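Thiamine-monophosphate kinase (Aquifex aeolicus, PDB 1VQV) catalyses the ATP-dependent phosphorylation of thiamine monophosphate to thiamine diphosphate, the active form of vitamin B1. Local coordinates at residues 64-69 against 128-132; 228-232 against 292-296. All coordinates share one frame; numbering follows the deposited sequence.

Interaction 1: 64-69 against 128-132; sequences AISVNV and ISVFL
The carbonyl oxygen of Val130 takes a weak hydrogen bond from Asn68 ND2 (3.4 Å, N-H...O angle 149°) and a second weak one from the hydroxyl of Thr42, so helix and neighbouring strand both reach the same backbone atom; the exact place of the amide nitrogen is less certain. The setting is the PurM-like N-terminal domain, where helix 57-73 lies across one face of a four-stranded mixed sheet. The axes of 64-69 and 128-132 come within 8.5 Å and cross at -45°. Asn68 CG stands beside its own backbone N and anti to the carbonyl carbon (chi1 -84°), which carries the amide across to the strand. Its OD1 makes a weak hydrogen bond to Thr41 OG1, and Asp43 lies close by; Thr41, Thr42 and Asp43 are magnesium-binding residues, so Asn68 lies next to the metal-binding region.

Around this polar pair the contact is apolar. Ala64 CB sits over the strand at 4.1 Å from both Ile128 CG2 and Val130 CG2, its small side chain consistent with the close approach of the helix. The other methyl of Val130, CG1, faces Ile65 CD1 at 4.3 Å. With a glycine in its place, both valine methyls would be lost, which would probably open a gap beneath Ala64 and the end of Ile65. Ser129 and Phe131 point to the other face of the sheet, where they meet Ser129 and Phe131 of the second subunit; the strand thus joins the helix layer to the dimer interface. Leu132 CG extends anti to its backbone N, and the Asn68 and Leu132 side chains run past each other in opposite directions. Leu132 CD2 thereby reaches Asn68 CB at 3.6 Å and Val69 CG2 at 4.0 Å.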
ATOM      1  N   ALA B  64      -5.125  11.342  -4.722  1.00 43.79           N
ATOM      2  CA  ALA B  64      -4.544  10.145  -4.117  1.00 43.32           C
ATOM      3  C   ALA B  64      -5.269   9.761  -2.832  1.00 43.52           C
ATOM      4  O   ALA B  64      -5.496   8.582  -2.563  1.00 43.47           O
ATOM      5  CB  ALA B  64      -3.068  10.360  -3.846  1.00 41.81           C
ATOM      6  N   ILE B  65      -5.632  10.758  -2.039  1.00 43.43           N
ATOM      7  CA  ILE B  65      -6.351  10.526  -0.798  1.00 43.74           C
ATOM      8  C   ILE B  65      -7.855  10.333  -1.044  1.00 45.69           C
ATOM      9  O   ILE B  65      -8.486   9.465  -0.453  1.00 45.39           O
ATOM     10  CB  ILE B  65      -6.136  11.701   0.174  1.00 41.60           C
ATOM     11  CG1 ILE B  65      -4.678  11.713   0.641  1.00 39.57           C
ATOM     12  CG2 ILE B  65      -7.116  11.609   1.349  1.00 40.86           C
ATOM     13  CD1 ILE B  65      -4.249  10.493   1.413  1.00 34.21           C
ATOM     14  N   SER B  66      -8.420  11.132  -1.938  1.00 46.67           N
ATOM     15  CA  SER B  66      -9.840  11.041  -2.234  1.00 48.25           C
ATOM     16  C   SER B  66     -10.326   9.723  -2.822  1.00 47.92           C
ATOM     17  O   SER B  66     -11.420   9.288  -2.501  1.00 48.04           O
ATOM     18  CB  SER B  66     -10.269  12.190  -3.149  1.00 49.91           C
ATOM     19  OG  SER B  66     -10.429  13.389  -2.407  1.00 51.83           O
ATOM     20  N   VAL B  67      -9.544   9.085  -3.683  1.00 47.46           N
ATOM     21  CA  VAL B  67     -10.004   7.836  -4.256  1.00 48.18           C
ATOM     22  C   VAL B  67     -10.168   6.797  -3.152  1.00 49.20           C
ATOM     23  O   VAL B  67     -11.181   6.098  -3.091  1.00 50.74           O
ATOM     24  CB  VAL B  67      -9.036   7.306  -5.332  1.00 47.67           C
ATOM     25  CG1 VAL B  67      -9.528   5.973  -5.868  1.00 46.54           C
ATOM     26  CG2 VAL B  67      -8.938   8.306  -6.472  1.00 47.79           C
ATOM     27  N   ASN B  68      -9.188   6.696  -2.263  1.00 48.82           N
ATOM     28  CA  ASN B  68      -9.283   5.724  -1.188  1.00 49.12           C
ATOM     29  C   ASN B  68     -10.409   6.013  -0.224  1.00 49.47           C
ATOM     30  O   ASN B  68     -11.027   5.095   0.307  1.00 50.92           O
ATOM     31  CB  ASN B  68      -7.976   5.636  -0.414  1.00 48.26           C
ATOM     32  CG  ASN B  68      -7.000   4.729  -1.072  1.00 48.48           C
ATOM     33  OD1 ASN B  68      -7.390   3.732  -1.659  1.00 49.15           O
ATOM     34  ND2 ASN B  68      -5.725   5.054  -0.980  1.00 47.97           N
ATOM     35  N   VAL B  69     -10.671   7.294   0.007  1.00 49.35           N
ATOM     36  CA  VAL B  69     -11.732   7.707   0.918  1.00 48.57           C
ATOM     37  C   VAL B  69     -13.114   7.341   0.355  1.00 47.68           C
ATOM     38  O   VAL B  69     -14.013   6.964   1.096  1.00 47.58           O
ATOM     39  CB  VAL B  69     -11.657   9.241   1.186  1.00 48.45           C
ATOM     40  CG1 VAL B  69     -12.826   9.680   2.037  1.00 46.10           C
ATOM     41  CG2 VAL B  69     -10.347   9.592   1.879  1.00 46.73           C
ATOM     42  N   ILE B 128       2.129   6.331  -7.840  1.00 46.44           N
ATOM     43  CA  ILE B 128       1.582   6.687  -6.543  1.00 45.94           C
ATOM     44  C   ILE B 128       0.742   5.528  -6.042  1.00 46.10           C
ATOM     45  O   ILE B 128      -0.182   5.087  -6.715  1.00 47.31           O
ATOM     46  CB  ILE B 128       0.717   7.962  -6.617  1.00 45.44           C
ATOM     47  CG1 ILE B 128       1.517   9.100  -7.245  1.00 45.96           C
ATOM     48  CG2 ILE B 128       0.304   8.380  -5.222  1.00 46.31           C
ATOM     49  CD1 ILE B 128       0.767  10.394  -7.356  1.00 48.33           C
ATOM     50  N   SER B 129       1.079   5.034  -4.857  1.00 45.65           N
ATOM     51  CA  SER B 129       0.371   3.913  -4.264  1.00 47.87           C
ATOM     52  C   SER B 129      -0.046   4.311  -2.856  1.00 48.49           C
ATOM     53  O   SER B 129       0.796   4.551  -1.996  1.00 49.13           O
ATOM     54  CB  SER B 129       1.288   2.685  -4.241  1.00 49.05           C
ATOM     55  OG  SER B 129       0.636   1.544  -3.721  1.00 50.92           O
ATOM     56  N   VAL B 130      -1.352   4.372  -2.628  1.00 49.31           N
ATOM     57  CA  VAL B 130      -1.886   4.787  -1.339  1.00 49.17           C
ATOM     58  C   VAL B 130      -2.590   3.667  -0.583  1.00 51.15           C
ATOM     59  O   VAL B 130      -3.233   2.785  -1.173  1.00 50.92           O
ATOM     60  CB  VAL B 130      -2.886   5.945  -1.521  1.00 48.47           C
ATOM     61  CG1 VAL B 130      -2.533   7.091  -0.603  1.00 46.37           C
ATOM     62  CG2 VAL B 130      -2.900   6.387  -2.969  1.00 46.96           C
ATOM     63  N   PHE B 131      -2.473   3.726   0.736  1.00 51.87           N
ATOM     64  CA  PHE B 131      -3.075   2.738   1.611  1.00 54.94           C
ATOM     65  C   PHE B 131      -3.891   3.481   2.640  1.00 53.22           C
ATOM     66  O   PHE B 131      -3.419   4.433   3.248  1.00 53.89           O
ATOM     67  CB  PHE B 131      -1.968   1.929   2.291  1.00 59.02           C
ATOM     68  CG  PHE B 131      -2.444   0.990   3.377  1.00 62.97           C
ATOM     69  CD1 PHE B 131      -3.326  -0.061   3.093  1.00 63.92           C
ATOM     70  CD2 PHE B 131      -1.931   1.105   4.675  1.00 64.37           C
ATOM     71  CE1 PHE B 131      -3.681  -0.987   4.085  1.00 65.34           C
ATOM     72  CE2 PHE B 131      -2.276   0.190   5.670  1.00 65.46           C
ATOM     73  CZ  PHE B 131      -3.149  -0.859   5.378  1.00 65.90           C
ATOM     74  N   LEU B 132      -5.115   3.032   2.853  1.00 52.22           N
ATOM     75  CA  LEU B 132      -5.962   3.699   3.809  1.00 52.80           C
ATOM     76  C   LEU B 132      -6.732   2.751   4.688  1.00 53.30           C
ATOM     77  O   LEU B 132      -7.310   1.771   4.219  1.00 53.17           O
ATOM     78  CB  LEU B 132      -6.938   4.599   3.077  1.00 53.05           C
ATOM     79  CG  LEU B 132      -7.919   5.371   3.946  1.00 52.49           C
ATOM     80  CD1 LEU B 132      -7.190   6.376   4.798  1.00 52.30           C
ATOM     81  CD2 LEU B 132      -8.903   6.076   3.048  1.00 54.18           C
TER

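Interaction 2: 228-232 against 292-296; sequences EILSE and FVDGK
Ile229 N donates to Phe292 O over 2.7 Å in an almost straight bond (172°), and Ile229 O accepts from Asp294 N at 3.0 Å. One residue thus bonds to the two that flank Val293, the pattern of parallel strands, here pairing the ends of 226-229 and 291-293 near the margin of the mixed sheet. The close-packed side is that of Ile229 and Val293, both buried, with Leu234 and Val298 against them; Val293 CG1, anti to its backbone N (chi1 -180°), meets Ser231 CB at 4.0 Å. On the opposite face Glu228 and Phe292 are partly open to solvent, sharing Lys226 through a salt bridge and a cation-pi contact.

Past the paired strands both segments run into loops on the more open side, still joined through Ser231 and Asp294. Residues 293-296 form a type I' turn that leads into strand 296-297 as a tight hairpin. From it Asp294 OD1 accepts from Ser231 N (2.8 Å) and Ser231 OG (2.7 Å), although its modelled position is somewhat doubtful. A water that donates to OD1 also accepts from Glu232 N. If OD1 is placed correctly, the donors converging on it would probably favour an ionised Asp294 carboxylate.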
ATOM      1  N   GLU B 228     -33.537  -2.750 -12.154  1.00 63.44           N
ATOM      2  CA  GLU B 228     -34.182  -2.049 -13.258  1.00 65.72           C
ATOM      3  C   GLU B 228     -33.959  -0.542 -13.129  1.00 65.62           C
ATOM      4  O   GLU B 228     -34.426   0.082 -12.167  1.00 64.75           O
ATOM      5  CB  GLU B 228     -35.684  -2.325 -13.254  1.00 68.48           C
ATOM      6  CG  GLU B 228     -36.065  -3.787 -13.082  1.00 73.37           C
ATOM      7  CD  GLU B 228     -37.573  -3.980 -13.000  1.00 75.27           C
ATOM      8  OE1 GLU B 228     -38.280  -3.028 -12.578  1.00 75.79           O
ATOM      9  OE2 GLU B 228     -38.037  -5.090 -13.343  1.00 76.25           O
ATOM     10  N   ILE B 229     -33.284   0.037 -14.122  1.00 65.40           N
ATOM     11  CA  ILE B 229     -32.969   1.468 -14.139  1.00 64.06           C
ATOM     12  C   ILE B 229     -33.667   2.214 -15.286  1.00 62.71           C
ATOM     13  O   ILE B 229     -33.758   1.714 -16.402  1.00 63.52           O
ATOM     14  CB  ILE B 229     -31.430   1.680 -14.288  1.00 63.79           C
ATOM     15  CG1 ILE B 229     -30.683   1.075 -13.092  1.00 63.73           C
ATOM     16  CG2 ILE B 229     -31.099   3.159 -14.406  1.00 64.83           C
ATOM     17  CD1 ILE B 229     -29.166   1.080 -13.282  1.00 64.15           C
ATOM     18  N   LEU B 230     -34.149   3.419 -15.003  1.00 61.82           N
ATOM     19  CA  LEU B 230     -34.817   4.255 -16.004  1.00 61.54           C
ATOM     20  C   LEU B 230     -33.868   5.367 -16.456  1.00 62.12           C
ATOM     21  O   LEU B 230     -33.556   6.293 -15.695  1.00 62.69           O
ATOM     22  CB  LEU B 230     -36.096   4.853 -15.423  1.00 60.50           C
ATOM     23  CG  LEU B 230     -37.173   3.832 -15.028  1.00 60.81           C
ATOM     24  CD1 LEU B 230     -38.336   4.569 -14.373  1.00 59.50           C
ATOM     25  CD2 LEU B 230     -37.650   3.048 -16.258  1.00 58.48           C
ATOM     26  N   SER B 231     -33.409   5.265 -17.699  1.00 61.49           N
ATOM     27  CA  SER B 231     -32.461   6.223 -18.262  1.00 60.34           C
ATOM     28  C   SER B 231     -32.807   7.688 -18.039  1.00 60.70           C
ATOM     29  O   SER B 231     -31.904   8.505 -17.880  1.00 61.20           O
ATOM     30  CB  SER B 231     -32.305   5.983 -19.761  1.00 60.71           C
ATOM     31  OG  SER B 231     -33.414   6.508 -20.463  1.00 60.56           O
ATOM     32  N   GLU B 232     -34.099   8.021 -18.033  1.00 60.90           N
ATOM     33  CA  GLU B 232     -34.528   9.408 -17.849  1.00 61.43           C
ATOM     34  C   GLU B 232     -34.673   9.852 -16.390  1.00 60.44           C
ATOM     35  O   GLU B 232     -35.291  10.881 -16.087  1.00 59.34           O
ATOM     36  CB  GLU B 232     -35.824   9.675 -18.637  1.00 64.66           C
ATOM     37  CG  GLU B 232     -37.051   8.807 -18.282  1.00 69.37           C
ATOM     38  CD  GLU B 232     -38.034   9.508 -17.331  1.00 72.64           C
ATOM     39  OE1 GLU B 232     -38.267  10.740 -17.497  1.00 73.86           O
ATOM     40  OE2 GLU B 232     -38.581   8.822 -16.431  1.00 73.71           O
ATOM     41  N   PHE B 292     -31.327  -3.981 -16.170  1.00 65.42           N
ATOM     42  CA  PHE B 292     -32.085  -3.508 -17.318  1.00 64.33           C
ATOM     43  C   PHE B 292     -32.239  -1.971 -17.362  1.00 64.12           C
ATOM     44  O   PHE B 292     -32.395  -1.302 -16.329  1.00 63.54           O
ATOM     45  CB  PHE B 292     -33.451  -4.204 -17.306  1.00 64.34           C
ATOM     46  CG  PHE B 292     -33.365  -5.704 -17.486  1.00 64.37           C
ATOM     47  CD1 PHE B 292     -32.852  -6.536 -16.483  1.00 64.05           C
ATOM     48  CD2 PHE B 292     -33.734  -6.276 -18.701  1.00 64.63           C
ATOM     49  CE1 PHE B 292     -32.706  -7.916 -16.702  1.00 64.82           C
ATOM     50  CE2 PHE B 292     -33.594  -7.643 -18.929  1.00 64.45           C
ATOM     51  CZ  PHE B 292     -33.077  -8.465 -17.929  1.00 65.30           C
ATOM     52  N   VAL B 293     -32.196  -1.419 -18.569  1.00 63.43           N
ATOM     53  CA  VAL B 293     -32.308   0.016 -18.765  1.00 63.21           C
ATOM     54  C   VAL B 293     -33.465   0.252 -19.694  1.00 63.54           C
ATOM     55  O   VAL B 293     -33.539  -0.364 -20.756  1.00 64.59           O
ATOM     56  CB  VAL B 293     -31.030   0.598 -19.440  1.00 63.65           C
ATOM     57  CG1 VAL B 293     -31.178   2.109 -19.625  1.00 61.57           C
ATOM     58  CG2 VAL B 293     -29.785   0.266 -18.605  1.00 62.20           C
ATOM     59  N   ASP B 294     -34.368   1.141 -19.311  1.00 64.19           N
ATOM     60  CA  ASP B 294     -35.510   1.426 -20.162  1.00 66.17           C
ATOM     61  C   ASP B 294     -36.194   0.141 -20.635  1.00 67.17           C
ATOM     62  O   ASP B 294     -36.881   0.129 -21.661  1.00 67.84           O
ATOM     63  CB  ASP B 294     -35.060   2.258 -21.367  1.00 67.40           C
ATOM     64  CG  ASP B 294     -34.972   3.743 -21.046  1.00 69.12           C
ATOM     65  OD1 ASP B 294     -34.433   4.069 -19.966  1.00 69.56           O
ATOM     66  OD2 ASP B 294     -35.441   4.577 -21.862  1.00 69.27           O
ATOM     67  N   GLY B 295     -35.993  -0.942 -19.888  1.00 67.82           N
ATOM     68  CA  GLY B 295     -36.608  -2.209 -20.240  1.00 67.82           C
ATOM     69  C   GLY B 295     -35.733  -3.230 -20.951  1.00 68.57           C
ATOM     70  O   GLY B 295     -36.010  -4.441 -20.885  1.00 69.02           O
ATOM     71  N   LYS B 296     -34.678  -2.759 -21.619  1.00 68.57           N
ATOM     72  CA  LYS B 296     -33.776  -3.643 -22.371  1.00 68.60           C
ATOM     73  C   LYS B 296     -32.511  -4.013 -21.596  1.00 68.64           C
ATOM     74  O   LYS B 296     -31.778  -3.131 -21.141  1.00 69.54           O
ATOM     75  CB  LYS B 296     -33.403  -2.988 -23.701  1.00 68.28           C
TER
HETATM   76  O   HOH W   1     -36.077   5.985 -19.306  1.00 63.24           O

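Interaction 1 closes along the chain before interaction 2 opens, and the two lie on opposite sides of the chain's centre, their own centres 33 Å apart and their nearest atoms about 21 Å apart. They share no sheet. The 64-69/128-132 pair fixes a helix to the four-stranded sheet of the N-terminal domain, next to magnesium-binding residues and with the second subunit behind the strand. The 228-232/292-296 pair belongs to the later, seven-stranded sheet, with no other subunit touching it. Interaction 1 therefore lies beside part of the metal-binding region and the dimer interface, while interaction 2 is strand pairing near a sheet margin, away from the annotated sites.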